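Local coordinates for LPXTG cell wall surface protein (Streptococcus gordonii, PDB 4IGB) that is anchored to the peptidoglycan of the streptococcal cell wall and probably acts as a surface adhesin through its N-terminal domains, at residues 49-54 with 70-75. Sequence-based numbering, arbitrary orientation.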
loop_
_atom_site.group_PDB
_atom_site.type_symbol
_atom_site.label_atom_id
_atom_site.label_comp_id
_atom_site.label_asym_id
_atom_site.label_seq_id
_atom_site.Cartn_x
_atom_site.Cartn_y
_atom_site.Cartn_z
ATOM N N ASP C 49 2.033 5.886 27.291
ATOM C CA ASP C 49 1.430 7.130 27.742
ATOM C C ASP C 49 0.876 7.877 26.543
ATOM O O ASP C 49 1.625 8.432 25.736
ATOM C CB ASP C 49 2.455 8.001 28.472
ATOM C CG ASP C 49 1.975 9.437 28.658
ATOM O OD1 ASP C 49 0.758 9.656 28.835
ATOM O OD2 ASP C 49 2.813 10.354 28.610
ATOM N N GLN C 50 -0.443 7.892 26.425
ATOM C CA GLN C 50 -1.095 8.507 25.283
ATOM C C GLN C 50 -1.766 9.824 25.662
ATOM O O GLN C 50 -2.489 9.886 26.655
ATOM C CB GLN C 50 -2.140 7.548 24.714
ATOM C CG GLN C 50 -3.167 8.227 23.832
ATOM C CD GLN C 50 -4.253 7.277 23.378
ATOM O OE1 GLN C 50 -4.248 6.091 23.726
ATOM N NE2 GLN C 50 -5.190 7.790 22.597
ATOM N N PHE C 51 -1.540 10.869 24.874
ATOM C CA PHE C 51 -2.160 12.161 25.153
ATOM C C PHE C 51 -2.316 13.028 23.908
ATOM O O PHE C 51 -1.579 12.878 22.934
ATOM C CB PHE C 51 -1.383 12.917 26.235
ATOM C CG PHE C 51 0.065 13.136 25.904
ATOM C CD1 PHE C 51 0.470 14.277 25.235
ATOM C CD2 PHE C 51 1.021 12.204 26.269
ATOM C CE1 PHE C 51 1.801 14.482 24.932
ATOM C CE2 PHE C 51 2.353 12.404 25.968
ATOM C CZ PHE C 51 2.744 13.544 25.299
ATOM N N HIS C 52 -3.286 13.936 23.954
ATOM C CA HIS C 52 -3.560 14.839 22.845
ATOM C C HIS C 52 -2.747 16.121 22.980
ATOM O O HIS C 52 -2.324 16.486 24.075
ATOM C CB HIS C 52 -5.054 15.168 22.788
ATOM C CG HIS C 52 -5.448 15.991 21.602
ATOM N ND1 HIS C 52 -5.952 15.433 20.445
ATOM C CD2 HIS C 52 -5.417 17.327 21.392
ATOM C CE1 HIS C 52 -6.213 16.392 19.575
ATOM N NE2 HIS C 52 -5.897 17.551 20.125
ATOM N N LEU C 53 -2.530 16.800 21.858
ATOM C CA LEU C 53 -1.765 18.041 21.852
ATOM C C LEU C 53 -2.242 18.972 20.746
ATOM O O LEU C 53 -2.616 18.524 19.664
ATOM C CB LEU C 53 -0.274 17.751 21.672
ATOM C CG LEU C 53 0.449 17.062 22.831
ATOM C CD1 LEU C 53 1.734 16.414 22.344
ATOM C CD2 LEU C 53 0.737 18.051 23.948
ATOM N N SER C 54 -2.220 20.272 21.021
ATOM C CA SER C 54 -2.608 21.258 20.033
ATOM C C SER C 54 -1.409 22.122 19.660
ATOM O O SER C 54 -0.763 22.698 20.531
ATOM C CB SER C 54 -3.740 22.144 20.560
ATOM O OG SER C 54 -4.942 21.406 20.676
ATOM N N MET C 70 -2.832 16.870 17.322
ATOM C CA MET C 70 -2.023 15.656 17.326
ATOM C C MET C 70 -2.434 14.717 18.448
ATOM O O MET C 70 -2.923 15.160 19.493
ATOM C CB MET C 70 -0.530 15.995 17.461
ATOM C CG MET C 70 0.351 14.817 17.850
ATOM S SD MET C 70 2.114 15.197 17.956
ATOM C CE MET C 70 2.513 15.545 16.244
ATOM N N GLU C 71 -2.255 13.418 18.214
ATOM C CA GLU C 71 -2.400 12.418 19.266
ATOM C C GLU C 71 -1.056 11.742 19.436
ATOM O O GLU C 71 -0.529 11.144 18.498
ATOM C CB GLU C 71 -3.471 11.389 18.911
ATOM C CG GLU C 71 -3.843 10.494 20.073
ATOM C CD GLU C 71 -4.692 11.204 21.130
ATOM O OE1 GLU C 71 -5.088 12.370 20.919
ATOM O OE2 GLU C 71 -4.967 10.586 22.177
ATOM N N ASN C 72 -0.488 11.857 20.629
ATOM C CA ASN C 72 0.893 11.467 20.832
ATOM C C ASN C 72 1.016 10.254 21.719
ATOM O O ASN C 72 0.233 10.073 22.649
ATOM C CB ASN C 72 1.702 12.625 21.420
ATOM C CG ASN C 72 3.187 12.418 21.276
ATOM O OD1 ASN C 72 3.947 12.698 22.202
ATOM N ND2 ASN C 72 3.618 11.953 20.108
ATOM N N PHE C 73 2.009 9.425 21.430
ATOM C CA PHE C 73 2.227 8.195 22.172
ATOM C C PHE C 73 3.677 8.108 22.594
ATOM O O PHE C 73 4.585 8.340 21.792
ATOM C CB PHE C 73 1.849 6.976 21.326
ATOM C CG PHE C 73 0.411 6.968 20.897
ATOM C CD1 PHE C 73 -0.512 6.160 21.541
ATOM C CD2 PHE C 73 -0.024 7.785 19.869
ATOM C CE1 PHE C 73 -1.850 6.154 21.156
ATOM C CE2 PHE C 73 -1.361 7.787 19.480
ATOM C CZ PHE C 73 -2.270 6.966 20.123
ATOM N N THR C 74 3.889 7.798 23.865
ATOM C CA THR C 74 5.230 7.650 24.394
ATOM C C THR C 74 5.273 6.401 25.247
ATOM O O THR C 74 4.232 5.866 25.634
ATOM C CB THR C 74 5.641 8.868 25.236
ATOM O OG1 THR C 74 4.809 8.946 26.396
ATOM C CG2 THR C 74 5.480 10.147 24.436
ATOM N N LEU C 75 6.481 5.936 25.528
ATOM C CA LEU C 75 6.682 4.748 26.326
ATOM C C LEU C 75 7.307 5.112 27.671
ATOM O O LEU C 75 8.291 5.846 27.719
ATOM C CB LEU C 75 7.583 3.777 25.569
ATOM C CG LEU C 75 6.878 2.997 24.456
ATOM C CD1 LEU C 75 7.877 2.340 23.534
ATOM C CD2 LEU C 75 5.932 1.961 25.069
#
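Phe51 lays one face of its ring over the CB of Asn72, a CH-pi contact with Asn72 CB 4.2 Å from the centroid of the Phe51 ring. With chi1 at 57°, CG of Phe51 sits between the backbone N and the carbonyl carbon, and the ring reaches over the neighbouring strand; the Asn72 amide stands nearly perpendicular to it, 82° between planes, and its ND2 is bound by Glu138. Leu53 CD1 lies 3.9 Å from Asn72 CB, and His163 stacks on Phe51.

The opposite face, with Gln50, His52, Glu71 and Phe73, combines a polar cluster with one aromatic ring. Glu71, bent at chi2, spreads its carboxylate between two donors: Gln50 NE2 meets Glu71 OE2 at 2.8 Å in a nearly straight bond, while His52 ND1 reaches Glu71 OE1 at 3.2 Å, less straight at 138°. His52 NE2 binds Glu69, so carboxylates flank the imidazole and would be expected to favour its protonated form. Gln50 also runs alongside Phe73, with Gln50 CD 3.5 Å from Phe73 CE1.

At the Asp49–Thr74 pair, Asp49 O accepts both Thr74 N, at 3.0 Å, and Thr74 OG1, the latter on a lone pair; Asp49 OD2 is hydrogen-bonded to Tyr165 OH.

Paired backbone bonds at Asp49–Thr74, Phe51–Asn72 and Leu53–Met70 alternate with non-hydrogen-bonded pairs, the regular antiparallel register by which strand 48-54 forms the outermost strand of a six-stranded sheet in the N-terminal domain, with strand 69-76 joining it to strand 136-143.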